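Local coordinates for protein C2 toxin component I (Clostridium botulinum, PDB 2J3X) that acts as the ADP-ribosylating component of the binary C2 toxin, probably transferring ADP-ribose from NAD to actin as its relatives do, at residues 235-238 against 239-243. The protein carries 2 engineered substitutions. Sequence-based numbering, arbitrary orientation.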
ATOM      1  N   GLY A 235      -2.838  23.190 -11.600  1.00 10.74           N
ATOM      2  CA  GLY A 235      -2.273  24.495 -11.949  1.00 11.71           C
ATOM      3  C   GLY A 235      -3.339  25.520 -12.301  1.00 12.33           C
ATOM      4  O   GLY A 235      -3.297  26.655 -11.780  1.00 12.83           O
ATOM      5  N   ASP A 236      -4.297  25.143 -13.157  1.00 11.29           N
ATOM      6  CA  ASP A 236      -5.330  26.080 -13.590  1.00 10.91           C
ATOM      7  C   ASP A 236      -6.550  26.109 -12.692  1.00 10.53           C
ATOM      8  O   ASP A 236      -7.556  26.722 -13.029  1.00 11.32           O
ATOM      9  CB  ASP A 236      -5.708  25.888 -15.071  1.00 10.83           C
ATOM     10  CG  ASP A 236      -6.438  24.586 -15.341  1.00 13.55           C
ATOM     11  OD1 ASP A 236      -6.648  23.825 -14.394  1.00 13.44           O
ATOM     12  OD2 ASP A 236      -6.782  24.339 -16.541  1.00 16.97           O
ATOM     13  N   TYR A 237      -6.455  25.468 -11.529  1.00  9.34           N
ATOM     14  CA  TYR A 237      -7.627  25.286 -10.669  1.00  9.56           C
ATOM     15  C   TYR A 237      -8.218  26.648 -10.224  1.00 10.04           C
ATOM     16  O   TYR A 237      -9.432  26.866 -10.391  1.00  9.02           O
ATOM     17  CB  TYR A 237      -7.264  24.404  -9.464  1.00  9.48           C
ATOM     18  CG  TYR A 237      -8.390  24.211  -8.489  1.00  9.56           C
ATOM     19  CD1 TYR A 237      -9.558  23.575  -8.905  1.00 10.64           C
ATOM     20  CD2 TYR A 237      -8.256  24.568  -7.145  1.00 11.33           C
ATOM     21  CE1 TYR A 237     -10.624  23.359  -8.002  1.00 11.52           C
ATOM     22  CE2 TYR A 237      -9.325  24.377  -6.250  1.00  9.73           C
ATOM     23  CZ  TYR A 237     -10.478  23.766  -6.693  1.00 12.26           C
ATOM     24  OH  TYR A 237     -11.522  23.528  -5.823  1.00 10.83           O
ATOM     25  N   ILE A 238      -7.403  27.562  -9.695  1.00 10.13           N
ATOM     26  CA  ILE A 238      -7.954  28.847  -9.252  1.00 10.91           C
ATOM     27  C   ILE A 238      -8.592  29.629 -10.408  1.00 11.29           C
ATOM     28  O   ILE A 238      -9.660  30.253 -10.234  1.00 12.09           O
ATOM     29  CB  ILE A 238      -6.918  29.651  -8.431  1.00 11.29           C
ATOM     30  CG1 ILE A 238      -6.687  28.900  -7.098  1.00 11.02           C
ATOM     31  CG2 ILE A 238      -7.374  31.137  -8.158  1.00 11.39           C
ATOM     32  CD1 ILE A 238      -5.561  29.514  -6.227  1.00 12.11           C
ATOM     33  N   SER A 239      -7.983  29.551 -11.607  1.00 11.84           N
ATOM     34  CA  SER A 239      -8.514  30.236 -12.788  1.00 11.54           C
ATOM     35  C   SER A 239      -9.928  29.739 -13.074  1.00 12.64           C
ATOM     36  O   SER A 239     -10.668  30.433 -13.752  1.00 12.74           O
ATOM     37  CB  SER A 239      -7.614  30.001 -14.013  1.00 12.42           C
ATOM     38  OG  SER A 239      -7.913  28.737 -14.633  1.00 13.64           O
ATOM     39  N   LYS A 240     -10.292  28.552 -12.585  1.00 10.71           N
ATOM     40  CA  LYS A 240     -11.640  27.993 -12.899  1.00 11.98           C
ATOM     41  C   LYS A 240     -12.712  28.294 -11.860  1.00 12.98           C
ATOM     42  O   LYS A 240     -13.915  27.976 -12.097  1.00 14.88           O
ATOM     43  CB  LYS A 240     -11.577  26.476 -13.032  1.00 12.51           C
ATOM     44  CG  LYS A 240     -10.799  26.017 -14.312  1.00 13.36           C
ATOM     45  CD  LYS A 240     -10.743  24.520 -14.411  1.00 18.98           C
ATOM     46  CE  LYS A 240     -10.253  24.070 -15.757  1.00 19.75           C
ATOM     47  NZ  LYS A 240     -11.379  24.137 -16.786  1.00 26.03           N
ATOM     48  N   LEU A 241     -12.315  28.869 -10.741  1.00 13.54           N
ATOM     49  CA  LEU A 241     -13.226  29.125  -9.612  1.00 14.11           C
ATOM     50  C   LEU A 241     -13.883  30.511  -9.769  1.00 15.60           C
ATOM     51  O   LEU A 241     -13.236  31.452 -10.226  1.00 15.46           O
ATOM     52  CB  LEU A 241     -12.436  29.123  -8.301  1.00 13.72           C
ATOM     53  CG  LEU A 241     -11.831  27.783  -7.835  1.00 13.42           C
ATOM     54  CD1 LEU A 241     -11.240  27.906  -6.435  1.00 12.57           C
ATOM     55  CD2 LEU A 241     -12.839  26.636  -7.923  1.00 13.56           C
ATOM     56  N   SER A 242     -15.146  30.632  -9.379  1.00 16.25           N
ATOM     57  CA  SER A 242     -15.764  31.958  -9.326  1.00 17.40           C
ATOM     58  C   SER A 242     -15.154  32.714  -8.159  1.00 17.93           C
ATOM     59  O   SER A 242     -14.515  32.130  -7.239  1.00 16.31           O
ATOM     60  CB  SER A 242     -17.285  31.819  -9.113  1.00 18.85           C
ATOM     61  OG  SER A 242     -17.541  31.325  -7.798  1.00 19.24           O
ATOM     62  N   HIS A 243     -15.347  34.025  -8.120  1.00 18.73           N
ATOM     63  CA  HIS A 243     -14.790  34.794  -7.029  0.50 18.64           C
ATOM     64  C   HIS A 243     -15.337  34.303  -5.680  1.00 19.10           C
ATOM     65  O   HIS A 243     -14.608  34.247  -4.692  1.00 18.01           O
ATOM     66  CB  HIS A 243     -15.073  36.295  -7.227  0.50 19.26           C
ATOM     67  CG  HIS A 243     -14.369  37.163  -6.240  0.50 19.12           C
ATOM     68  ND1 HIS A 243     -12.996  37.281  -6.204  0.50 20.56           N
ATOM     69  CD2 HIS A 243     -14.843  37.943  -5.236  0.50 21.50           C
ATOM     70  CE1 HIS A 243     -12.653  38.101  -5.225  0.50 21.35           C
ATOM     71  NE2 HIS A 243     -13.755  38.506  -4.615  0.50 21.18           N
TER
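Ser239 folds its hydroxyl back toward the preceding chain and donates a hydrogen bond from OG to Asp236 O over 2.6 Å, arriving tilted 18° from the carbonyl plane. With chi1 at 82°, OG sits between its own backbone N and carbonyl carbon, the placing that lets it meet a carbonyl three residues earlier. Lys240 comes next: its N bonds to Tyr237 O at 2.9 Å and more weakly to Asp236 O at 3.3 Å. Its aliphatic chain runs back over the Asp236 carbonyl, bringing CE to 3.6 Å from Asp236 OD2. The bend at chi4 leaves NZ 4.6 Å from that oxygen, short of a salt bridge, and Asp236 OD1 pairs instead with Lys289. Leu241 N then bonds to Ile238 O at 3.0 Å, while Leu241 CG lies over one face of the Tyr237 ring, with Leu241 CD2 3.9 Å from Tyr237 CZ. The phenol hydroxyl beyond it is held by Ala285 O of helix 273-286, and Leu249 of helix 243-254 also touches the ring. Ser242 follows as the N-cap of helix 243-254. Two consecutive i to i+3 backbone bonds thus make overlapping turns in the link between helices 227-234 and 243-254. The Tyr237 and Leu241 packing is apolar, whereas the charged ends of Asp236 and Lys240 lie apart from it, and any attraction between those two is probably weak.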